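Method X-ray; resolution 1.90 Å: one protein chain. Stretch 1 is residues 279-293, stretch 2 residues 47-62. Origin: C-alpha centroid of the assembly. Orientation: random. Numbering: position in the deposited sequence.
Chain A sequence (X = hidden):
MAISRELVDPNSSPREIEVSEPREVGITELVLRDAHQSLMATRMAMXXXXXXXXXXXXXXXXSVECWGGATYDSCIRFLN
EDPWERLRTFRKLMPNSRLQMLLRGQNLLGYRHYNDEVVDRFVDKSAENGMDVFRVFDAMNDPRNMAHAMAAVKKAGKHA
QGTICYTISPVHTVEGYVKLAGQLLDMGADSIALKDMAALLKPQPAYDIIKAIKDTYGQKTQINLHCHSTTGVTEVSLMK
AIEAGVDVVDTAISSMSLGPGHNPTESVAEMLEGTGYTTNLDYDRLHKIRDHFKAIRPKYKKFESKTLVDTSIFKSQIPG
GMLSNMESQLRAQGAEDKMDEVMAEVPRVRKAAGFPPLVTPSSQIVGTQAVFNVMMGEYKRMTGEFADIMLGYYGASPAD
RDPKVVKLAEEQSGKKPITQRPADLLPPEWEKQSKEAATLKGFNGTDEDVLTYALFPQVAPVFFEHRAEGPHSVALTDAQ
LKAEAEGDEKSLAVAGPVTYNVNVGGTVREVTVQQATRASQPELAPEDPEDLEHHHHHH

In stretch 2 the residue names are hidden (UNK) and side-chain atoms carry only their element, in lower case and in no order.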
ATOM      1  N   THR A 279       7.944 -10.069  16.126  1.00 16.11           N
ATOM      2  CA  THR A 279       6.804  -9.601  16.928  1.00 16.32           C
ATOM      3  C   THR A 279       6.250 -10.831  17.649  1.00 20.87           C
ATOM      4  O   THR A 279       6.613 -11.959  17.318  1.00 22.78           O
ATOM      5  CB  THR A 279       5.648  -9.063  16.066  1.00 20.65           C
ATOM      6  OG1 THR A 279       5.012 -10.164  15.405  1.00 19.71           O
ATOM      7  CG2 THR A 279       6.148  -8.054  15.028  1.00 17.27           C
ATOM      8  N   ASN A 280       5.384 -10.640  18.628  1.00 17.94           N
ATOM      9  CA  ASN A 280       4.825 -11.824  19.296  1.00 28.32           C
ATOM     10  C   ASN A 280       3.348 -11.957  18.921  1.00 23.80           C
ATOM     11  O   ASN A 280       2.520 -12.337  19.746  1.00 23.15           O
ATOM     12  CB  ASN A 280       4.988 -11.737  20.823  1.00 35.27           C
ATOM     13  CG  ASN A 280       4.231 -10.579  21.433  1.00 44.83           C
ATOM     14  OD1 ASN A 280       4.615  -9.421  21.268  1.00 52.96           O
ATOM     15  ND2 ASN A 280       3.149 -10.884  22.153  1.00 47.71           N
ATOM     16  N   LEU A 281       3.023 -11.644  17.668  1.00 16.61           N
ATOM     17  CA  LEU A 281       1.629 -11.749  17.214  1.00 17.55           C
ATOM     18  C   LEU A 281       1.336 -13.182  16.765  1.00 15.70           C
ATOM     19  O   LEU A 281       2.201 -13.863  16.215  1.00 17.55           O
ATOM     20  CB  LEU A 281       1.352 -10.776  16.061  1.00 10.25           C
ATOM     21  CG  LEU A 281       1.550  -9.294  16.404  1.00 14.19           C
ATOM     22  CD1 LEU A 281       1.059  -8.452  15.254  1.00 13.84           C
ATOM     23  CD2 LEU A 281       0.798  -8.943  17.686  1.00 14.88           C
ATOM     24  N   ASP A 282       0.107 -13.626  17.026  1.00 17.17           N
ATOM     25  CA  ASP A 282      -0.388 -14.962  16.658  1.00 14.70           C
ATOM     26  C   ASP A 282      -1.036 -14.841  15.277  1.00 14.33           C
ATOM     27  O   ASP A 282      -2.104 -14.247  15.141  1.00 14.24           O
ATOM     28  CB  ASP A 282      -1.431 -15.398  17.698  1.00 19.30           C
ATOM     29  CG  ASP A 282      -1.969 -16.798  17.457  1.00 23.37           C
ATOM     30  OD1 ASP A 282      -2.286 -17.134  16.299  1.00 25.16           O
ATOM     31  OD2 ASP A 282      -2.098 -17.553  18.442  1.00 28.65           O
ATOM     32  N   TYR A 283      -0.383 -15.390  14.249  1.00 11.56           N
ATOM     33  CA  TYR A 283      -0.864 -15.278  12.863  1.00 16.21           C
ATOM     34  C   TYR A 283      -2.268 -15.855  12.665  1.00 19.50           C
ATOM     35  O   TYR A 283      -3.039 -15.340  11.856  1.00 15.26           O
ATOM     36  CB  TYR A 283       0.122 -15.945  11.899  1.00 17.49           C
ATOM     37  CG  TYR A 283       1.373 -15.125  11.683  1.00 24.46           C
ATOM     38  CD1 TYR A 283       2.591 -15.522  12.224  1.00 30.82           C
ATOM     39  CD2 TYR A 283       1.335 -13.945  10.943  1.00 29.23           C
ATOM     40  CE1 TYR A 283       3.746 -14.761  12.033  1.00 34.34           C
ATOM     41  CE2 TYR A 283       2.483 -13.177  10.747  1.00 29.05           C
ATOM     42  CZ  TYR A 283       3.682 -13.592  11.293  1.00 31.71           C
ATOM     43  OH  TYR A 283       4.824 -12.845  11.100  1.00 31.72           O
ATOM     44  N   ASP A 284      -2.607 -16.927  13.371  1.00 17.15           N
ATOM     45  CA  ASP A 284      -3.949 -17.505  13.213  1.00 19.80           C
ATOM     46  C   ASP A 284      -5.004 -16.519  13.721  1.00 16.53           C
ATOM     47  O   ASP A 284      -6.068 -16.381  13.121  1.00 16.56           O
ATOM     48  CB  ASP A 284      -4.098 -18.807  13.990  1.00 30.72           C
ATOM     49  CG  ASP A 284      -5.454 -19.458  13.753  1.00 42.38           C
ATOM     50  OD1 ASP A 284      -5.876 -20.297  14.579  1.00 47.91           O
ATOM     51  OD2 ASP A 284      -6.097 -19.127  12.725  1.00 45.52           O
ATOM     52  N   ARG A 285      -4.718 -15.839  14.830  1.00 14.75           N
ATOM     53  CA  ARG A 285      -5.676 -14.859  15.360  1.00 13.23           C
ATOM     54  C   ARG A 285      -5.788 -13.693  14.377  1.00 11.72           C
ATOM     55  O   ARG A 285      -6.880 -13.194  14.113  1.00 11.44           O
ATOM     56  CB  ARG A 285      -5.237 -14.325  16.733  1.00 12.88           C
ATOM     57  CG  ARG A 285      -5.280 -15.337  17.879  1.00 17.83           C
ATOM     58  CD  ARG A 285      -6.705 -15.824  18.187  1.00 16.62           C
ATOM     59  NE  ARG A 285      -6.677 -16.705  19.351  1.00 17.24           N
ATOM     60  CZ  ARG A 285      -7.723 -16.995  20.118  1.00 19.84           C
ATOM     61  NH1 ARG A 285      -8.919 -16.484  19.864  1.00 19.32           N
ATOM     62  NH2 ARG A 285      -7.559 -17.785  21.172  1.00 19.87           N
ATOM     63  N   LEU A 286      -4.653 -13.268  13.831  1.00 14.35           N
ATOM     64  CA  LEU A 286      -4.652 -12.152  12.875  1.00 14.69           C
ATOM     65  C   LEU A 286      -5.510 -12.506  11.657  1.00 10.68           C
ATOM     66  O   LEU A 286      -6.239 -11.667  11.129  1.00 10.51           O
ATOM     67  CB  LEU A 286      -3.219 -11.829  12.422  1.00 11.59           C
ATOM     68  CG  LEU A 286      -2.242 -11.341  13.495  1.00 14.00           C
ATOM     69  CD1 LEU A 286      -0.909 -10.956  12.851  1.00 14.35           C
ATOM     70  CD2 LEU A 286      -2.835 -10.130  14.204  1.00 12.11           C
ATOM     71  N   HIS A 287      -5.413 -13.749  11.201  1.00 12.44           N
ATOM     72  CA  HIS A 287      -6.185 -14.191  10.031  1.00 12.82           C
ATOM     73  C   HIS A 287      -7.685 -14.088  10.323  1.00 11.54           C
ATOM     74  O   HIS A 287      -8.470 -13.684   9.467  1.00 10.13           O
ATOM     75  CB  HIS A 287      -5.815 -15.635   9.692  1.00 17.44           C
ATOM     76  CG  HIS A 287      -6.533 -16.174   8.498  1.00 27.23           C
ATOM     77  ND1 HIS A 287      -6.206 -15.813   7.209  1.00 33.95           N
ATOM     78  CD2 HIS A 287      -7.579 -17.027   8.395  1.00 31.89           C
ATOM     79  CE1 HIS A 287      -7.019 -16.420   6.363  1.00 35.27           C
ATOM     80  NE2 HIS A 287      -7.862 -17.163   7.057  1.00 34.46           N
ATOM     81  N   LYS A 288      -8.084 -14.448  11.540  1.00 11.82           N
ATOM     82  CA  LYS A 288      -9.504 -14.390  11.917  1.00 14.38           C
ATOM     83  C   LYS A 288      -9.979 -12.937  11.987  1.00 14.30           C
ATOM     84  O   LYS A 288     -11.097 -12.619  11.585  1.00 13.61           O
ATOM     85  CB  LYS A 288      -9.744 -15.057  13.281  1.00 15.98           C
ATOM     86  CG  LYS A 288      -9.408 -16.534  13.332  1.00 20.54           C
ATOM     87  CD  LYS A 288      -9.734 -17.091  14.715  1.00 26.83           C
ATOM     88  CE  LYS A 288      -9.323 -18.550  14.852  1.00 36.41           C
ATOM     89  NZ  LYS A 288      -9.883 -19.412  13.770  1.00 35.97           N
ATOM     90  N   ILE A 289      -9.142 -12.058  12.519  1.00 11.57           N
ATOM     91  CA  ILE A 289      -9.512 -10.639  12.617  1.00 10.13           C
ATOM     92  C   ILE A 289      -9.633 -10.058  11.207  1.00  8.42           C
ATOM     93  O   ILE A 289     -10.573  -9.330  10.889  1.00 11.34           O
ATOM     94  CB  ILE A 289      -8.439  -9.861  13.417  1.00 11.19           C
ATOM     95  CG1 ILE A 289      -8.353 -10.436  14.833  1.00  9.85           C
ATOM     96  CG2 ILE A 289      -8.778  -8.361  13.464  1.00  9.39           C
ATOM     97  CD1 ILE A 289      -7.058 -10.077  15.567  1.00  9.69           C
ATOM     98  N   ARG A 290      -8.670 -10.401  10.359  1.00 10.91           N
ATOM     99  CA  ARG A 290      -8.661  -9.901   8.977  1.00 11.08           C
ATOM    100  C   ARG A 290      -9.955 -10.288   8.258  1.00 13.75           C
ATOM    101  O   ARG A 290     -10.606  -9.448   7.640  1.00 12.74           O
ATOM    102  CB  ARG A 290      -7.492 -10.495   8.193  1.00 12.88           C
ATOM    103  CG  ARG A 290      -7.441  -9.961   6.780  1.00 19.20           C
ATOM    104  CD  ARG A 290      -6.342 -10.614   5.978  1.00 26.88           C
ATOM    105  NE  ARG A 290      -6.650 -11.996   5.645  1.00 37.29           N
ATOM    106  CZ  ARG A 290      -7.270 -12.359   4.526  1.00 43.82           C
ATOM    107  NH1 ARG A 290      -7.640 -11.430   3.645  1.00 44.46           N
ATOM    108  NH2 ARG A 290      -7.506 -13.644   4.277  1.00 39.19           N
ATOM    109  N   ASP A 291     -10.306 -11.570   8.328  1.00 10.69           N
ATOM    110  CA  ASP A 291     -11.502 -12.094   7.653  1.00 12.44           C
ATOM    111  C   ASP A 291     -12.763 -11.445   8.223  1.00 12.33           C
ATOM    112  O   ASP A 291     -13.723 -11.173   7.503  1.00 12.16           O
ATOM    113  CB  ASP A 291     -11.563 -13.620   7.800  1.00 14.39           C
ATOM    114  CG  ASP A 291     -10.594 -14.331   6.856  1.00 27.92           C
ATOM    115  OD1 ASP A 291      -9.926 -13.631   6.061  1.00 24.40           O
ATOM    116  OD2 ASP A 291     -10.504 -15.578   6.901  1.00 29.74           O
ATOM    117  N   HIS A 292     -12.751 -11.182   9.517  1.00 11.80           N
ATOM    118  CA  HIS A 292     -13.918 -10.546  10.145  1.00 12.63           C
ATOM    119  C   HIS A 292     -14.184  -9.185   9.500  1.00 14.74           C
ATOM    120  O   HIS A 292     -15.301  -8.891   9.077  1.00 15.71           O
ATOM    121  CB  HIS A 292     -13.665 -10.324  11.632  1.00 11.86           C
ATOM    122  CG  HIS A 292     -14.782  -9.604  12.314  1.00 15.50           C
ATOM    123  ND1 HIS A 292     -15.896 -10.255  12.796  1.00 20.73           N
ATOM    124  CD2 HIS A 292     -14.997  -8.284  12.524  1.00 17.78           C
ATOM    125  CE1 HIS A 292     -16.753  -9.366  13.273  1.00 19.45           C
ATOM    126  NE2 HIS A 292     -16.232  -8.163  13.117  1.00 18.85           N
ATOM    127  N   PHE A 293     -13.156  -8.345   9.430  1.00 11.73           N
ATOM    128  CA  PHE A 293     -13.370  -6.996   8.886  1.00 12.83           C
ATOM    129  C   PHE A 293     -13.492  -7.003   7.361  1.00 12.52           C
ATOM    130  O   PHE A 293     -14.107  -6.105   6.789  1.00 13.99           O
ATOM    131  CB  PHE A 293     -12.282  -6.041   9.369  1.00 13.18           C
ATOM    132  CG  PHE A 293     -12.439  -5.671  10.822  1.00 14.85           C
ATOM    133  CD1 PHE A 293     -11.668  -6.283  11.798  1.00 11.48           C
ATOM    134  CD2 PHE A 293     -13.455  -4.796  11.217  1.00 13.04           C
ATOM    135  CE1 PHE A 293     -11.905  -6.041  13.164  1.00 14.83           C
ATOM    136  CE2 PHE A 293     -13.708  -4.547  12.575  1.00 15.13           C
ATOM    137  CZ  PHE A 293     -12.932  -5.173  13.551  1.00 11.03           C
ATOM    138  N   UNK A  47     -21.700  -2.922  16.723  1.00 17.04           N
ATOM    139  CA  UNK A  47     -22.208  -4.247  16.338  1.00 15.93           C
ATOM    140  C   UNK A  47     -21.258  -4.931  15.352  1.00 17.66           C
ATOM    141  O   UNK A  47     -21.145  -6.156  15.334  1.00 15.72           O
ATOM    142  c   UNK A  47     -23.604  -4.113  15.697  1.00 19.60           C
ATOM    143  o   UNK A  47     -25.370  -3.102  12.812  0.50 23.94           O
ATOM    144  c   UNK A  47     -25.054  -2.850  14.000  0.50 27.97           C
ATOM    145  c   UNK A  47     -23.641  -3.201  14.470  1.00 26.97           C
ATOM    146  o   UNK A  47     -25.839  -2.307  14.812  0.50 28.02           O
ATOM    147  N   UNK A  48     -20.559  -4.143  14.544  1.00 16.05           N
ATOM    148  CA  UNK A  48     -19.661  -4.700  13.523  1.00 16.31           C
ATOM    149  C   UNK A  48     -18.251  -4.945  14.066  1.00 17.89           C
ATOM    150  O   UNK A  48     -17.411  -5.502  13.359  1.00 20.81           O
ATOM    151  o   UNK A  48     -21.243  -2.728  10.888  1.00 17.80           O
ATOM    152  c   UNK A  48     -19.588  -3.752  12.313  1.00 16.30           C
ATOM    153  o   UNK A  48     -21.480  -4.853  11.337  1.00 20.28           O
ATOM    154  c   UNK A  48     -20.864  -3.776  11.459  1.00 21.26           C
ATOM    155  N   UNK A  49     -17.979  -4.566  15.311  1.00 16.39           N
ATOM    156  CA  UNK A  49     -16.627  -4.731  15.869  1.00 18.18           C
ATOM    157  C   UNK A  49     -16.547  -5.786  16.975  1.00 19.26           C
ATOM    158  O   UNK A  49     -15.547  -6.495  17.075  1.00 17.52           O
ATOM    159 se   UNK A  49     -15.106  -0.700  16.373  1.00 32.64          SE
ATOM    160  c   UNK A  49     -16.120  -3.407  16.469  1.00 18.22           C
ATOM    161  c   UNK A  49     -16.696   0.201  17.023  1.00 24.95           C
ATOM    162  c   UNK A  49     -15.943  -2.262  15.498  1.00 24.23           C
ATOM    163  N   UNK A  50     -17.572  -5.890  17.819  1.00 19.74           N
ATOM    164  CA  UNK A  50     -17.519  -6.797  18.977  1.00 22.63           C
ATOM    165  C   UNK A  50     -17.145  -8.234  18.612  1.00 20.40           C
ATOM    166  O   UNK A  50     -16.486  -8.916  19.395  1.00 17.73           O
ATOM    167  c   UNK A  50     -18.843  -6.813  19.784  1.00 26.99           C
ATOM    168  c   UNK A  50     -20.013  -7.204  18.890  1.00 25.23           C
ATOM    169  c   UNK A  50     -19.066  -5.445  20.425  1.00 30.96           C
ATOM    170  N   UNK A  51     -17.565  -8.698  17.442  1.00 19.16           N
ATOM    171  CA  UNK A  51     -17.254 -10.058  17.041  1.00 15.93           C
ATOM    172  C   UNK A  51     -15.779 -10.388  16.872  1.00 17.65           C
ATOM    173  O   UNK A  51     -15.412 -11.561  16.814  1.00 18.02           O
ATOM    174  N   UNK A  52     -14.919  -9.376  16.814  1.00 15.26           N
ATOM    175  CA  UNK A  52     -13.482  -9.625  16.630  1.00 14.02           C
ATOM    176  C   UNK A  52     -12.709  -9.397  17.931  1.00 12.14           C
ATOM    177  O   UNK A  52     -11.512  -9.671  17.997  1.00 15.31           O
ATOM    178  c   UNK A  52     -12.931  -8.689  15.537  1.00 14.78           C
ATOM    179  N   UNK A  53     -13.384  -8.918  18.970  1.00 15.59           N
ATOM    180  CA  UNK A  53     -12.702  -8.578  20.229  1.00 17.51           C
ATOM    181  C   UNK A  53     -11.979  -9.766  20.868  1.00 16.46           C
ATOM    182  O   UNK A  53     -10.855  -9.619  21.345  1.00 15.11           O
ATOM    183  s   UNK A  53     -14.076  -6.226  20.814  1.00 25.38           S
ATOM    184  c   UNK A  53     -13.686  -7.954  21.216  1.00 16.61           C
ATOM    185  N   UNK A  54     -12.601 -10.938  20.892  1.00 17.33           N
ATOM    186  CA  UNK A  54     -11.945 -12.096  21.516  1.00 16.39           C
ATOM    187  C   UNK A  54     -10.628 -12.402  20.797  1.00 17.92           C
ATOM    188  O   UNK A  54      -9.606 -12.653  21.434  1.00 14.22           O
ATOM    189  c   UNK A  54     -12.873 -13.321  21.478  1.00 20.21           C
ATOM    190  N   UNK A  55     -10.640 -12.372  19.466  1.00 15.13           N
ATOM    191  CA  UNK A  55      -9.413 -12.664  18.711  1.00 12.68           C
ATOM    192  C   UNK A  55      -8.385 -11.545  18.886  1.00 13.07           C
ATOM    193  O   UNK A  55      -7.190 -11.813  19.006  1.00 13.69           O
ATOM    194  o   UNK A  55     -11.483 -14.208  16.294  1.00 27.40           O
ATOM    195  o   UNK A  55     -10.005 -15.228  17.570  1.00 23.78           O
ATOM    196  c   UNK A  55     -10.465 -14.201  17.015  1.00 22.34           C
ATOM    197  c   UNK A  55      -9.737 -12.885  17.241  1.00 15.54           C
ATOM    198  N   UNK A  56      -8.839 -10.296  18.900  1.00 12.87           N
ATOM    199  CA  UNK A  56      -7.914  -9.168  19.084  1.00 13.09           C
ATOM    200  C   UNK A  56      -7.219  -9.297  20.442  1.00 14.28           C
ATOM    201  O   UNK A  56      -6.007  -9.123  20.559  1.00 11.87           O
ATOM    202  c   UNK A  56      -8.679  -7.815  19.007  1.00 11.37           C
ATOM    203  c   UNK A  56      -9.070  -7.548  17.549  1.00 10.89           C
ATOM    204  c   UNK A  56      -9.933  -6.299  17.326  1.00 12.55           C
ATOM    205  c   UNK A  56      -7.821  -6.670  19.564  1.00 10.60           C
ATOM    206  N   UNK A  57      -8.003  -9.649  21.458  1.00 13.34           N
ATOM    207  CA  UNK A  57      -7.517  -9.795  22.837  1.00 17.73           C
ATOM    208  C   UNK A  57      -6.462 -10.897  22.955  1.00 16.14           C
ATOM    209  O   UNK A  57      -5.608 -10.837  23.838  1.00 17.56           O
ATOM    210  o   UNK A  57      -7.996  -9.170  25.874  1.00 22.97           O
ATOM    211  c   UNK A  57      -8.690 -10.121  23.781  1.00 18.43           C
ATOM    212  o   UNK A  57      -8.168 -11.352  25.752  1.00 28.81           O
ATOM    213  c   UNK A  57      -8.259 -10.220  25.241  1.00 24.77           C
ATOM    214  N   UNK A  58      -6.491 -11.903  22.087  1.00 15.85           N
ATOM    215  CA  UNK A  58      -5.522 -13.004  22.204  1.00 17.29           C
ATOM    216  C   UNK A  58      -4.450 -12.949  21.113  1.00 17.99           C
ATOM    217  O   UNK A  58      -3.640 -13.870  21.001  1.00 16.74           O
ATOM    218  c   UNK A  58      -6.248 -14.342  22.119  1.00 17.90           C
ATOM    219  N   UNK A  59      -4.407 -11.881  20.325  1.00 13.92           N
ATOM    220  CA  UNK A  59      -3.447 -11.818  19.211  1.00 13.29           C
ATOM    221  C   UNK A  59      -2.021 -11.518  19.680  1.00 16.20           C
ATOM    222  O   UNK A  59      -1.067 -11.877  18.992  1.00 20.26           O
ATOM    223  c   UNK A  59      -3.897 -10.778  18.195  1.00 12.36           C
ATOM    224  N   UNK A  60      -1.862 -10.855  20.823  1.00 16.77           N
ATOM    225  CA  UNK A  60      -0.524 -10.533  21.311  1.00 13.39           C
ATOM    226  C   UNK A  60      -0.071  -9.085  21.138  1.00 16.89           C
ATOM    227  O   UNK A  60       1.117  -8.780  21.221  1.00 13.04           O
ATOM    228  N   UNK A  61      -1.014  -8.179  20.920  1.00 12.49           N
ATOM    229  CA  UNK A  61      -0.683  -6.760  20.717  1.00 12.61           C
ATOM    230  C   UNK A  61      -0.195  -6.115  22.017  1.00 14.33           C
ATOM    231  O   UNK A  61      -0.609  -6.503  23.109  1.00 14.11           O
ATOM    232  c   UNK A  61      -1.745  -6.154  17.753  1.00 15.18           C
ATOM    233  o   UNK A  61      -4.089  -7.276  15.171  1.00 15.10           O
ATOM    234  c   UNK A  61      -3.541  -7.034  16.407  1.00 15.37           C
ATOM    235  c   UNK A  61      -1.922  -6.001  20.257  1.00  9.39           C
ATOM    236  c   UNK A  61      -3.723  -7.003  18.809  1.00 13.65           C
ATOM    237  c   UNK A  61      -2.461  -6.414  18.921  1.00  8.63           C
ATOM    238  c   UNK A  61      -2.279  -6.459  16.494  1.00 16.15           C
ATOM    239  c   UNK A  61      -4.267  -7.317  17.555  1.00 13.18           C
ATOM    240  N   UNK A  62       0.660  -5.103  21.892  1.00 12.52           N
ATOM    241  CA  UNK A  62       1.142  -4.367  23.070  1.00 13.73           C
ATOM    242  C   UNK A  62      -0.040  -3.584  23.649  1.00 12.22           C
ATOM    243  O   UNK A  62      -0.239  -3.515  24.861  1.00 12.20           O
ATOM    244  c   UNK A  62       2.927   0.107  26.245  1.00 16.46           C
ATOM    245  c   UNK A  62       2.150   1.085  25.668  1.00 19.33           C
ATOM    246  c   UNK A  62       3.070  -1.103  25.545  1.00 21.01           C
ATOM    247  n   UNK A  62       3.769  -2.234  25.873  1.00 19.59           N
ATOM    248  c   UNK A  62       1.518   0.884  24.423  1.00 14.38           C
ATOM    249  c   UNK A  62       1.660  -0.324  23.728  1.00 11.86           C
ATOM    250  c   UNK A  62       3.609  -3.164  24.866  1.00 19.27           C
ATOM    251  c   UNK A  62       2.265  -3.398  22.683  1.00 12.95           C
ATOM    252  c   UNK A  62       2.447  -1.336  24.293  1.00 14.93           C
ATOM    253  c   UNK A  62       2.800  -2.660  23.884  1.00 14.70           C
TER
HETATM  254  O   HOH W   1     -12.273 -12.191  14.752  1.00 28.73           O

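Position 47 has three side-chain carbons in a row, the third carrying two oxygens, and its side chain does not reach stretch 1: Glu47. At 48 two carbons end in two oxygens, and the backbone O accepts from His292 NE2 at 2.9 Å (N-H...O angle 163°), although that oxygen's place is less sure: Asp48. Position 49 runs carbon, carbon, selenium, carbon without a branch, its second carbon 4.3 Å from Phe293 CE2, near the ring plane; this is selenomethionine, Met49. One carbon carrying two more, pointing away from stretch 1, makes position 50 Val50.

Position 51 has no side-chain atoms, and an ideal CB would stand 2.9 Å from His292 CE1, a clash: Gly51. At 52 a lone carbon sits 3.9 Å from the centroid of the His292 ring, 23° off the normal, a CH-pi contact, and 3.7 Å from Phe293 CE1: Ala52. Carbon then sulfur at 53, directed away, is Cys53; the single carbon at 54 is Ala54.

At 55 two carbons end in two oxygens. One oxygen forms a salt bridge with Arg285 NH1 at 2.8 Å, near the guanidinium plane, and CB lies 3.7 Å from Ile289 CG1: Asp55, the bridging oxygen being OD1. Four carbons at 56 fork at the first, and the inner carbon of the two-carbon arm meets Ile289 CD1 at 3.8 Å; this is Ile56, and that carbon is CG1. Position 57 repeats the two-carbon, two-oxygen pattern without touching stretch 1: Asp57.

At 58 a lone carbon lies 3.6 Å from Arg285 CZ, over one face of the guanidinium: Ala58. At 59 another lone carbon is 4.2 Å from both Leu286 CD2 and Ile289 CD1: Ala59. Position 60 is bare, with phi 104°; a CB there would fall 2.4 Å from Asn280 O and jam against the preceding carbonyl: Gly60. At 61 one carbon leads to a six-carbon ring bearing oxygen; a ring carbon is 3.8 Å from Leu281 CD2, and the oxygen-bearing carbon 3.9 Å from Leu286 CD2: Tyr61. Fused rings holding eight carbons and one nitrogen, out of contact, make 62 Trp62.

The helices run roughly antiparallel (149°, axes 8.8 Å apart at closest); the chain register runs the same way, Leu281 CA lying 4.8 Å from Gly60 CA and Ile289 CA 5.7 Å from Ala52 CA. At 51 and 60 the bare backbone is what fits, and Ile289 packs between the helices. Polar bonds occur along the length: His292 to Asp48, Arg285 to Asp55, and Asp282 N to Ala59 O at 2.9 Å, donated by the N-cap residue itself, whose OD1 accepts from Arg285 N at 3.1 Å. In all, 852 Å² is buried between the stretches, both sides summed.

Stretch 2 47-62: EDMVGACADIDAAGYW
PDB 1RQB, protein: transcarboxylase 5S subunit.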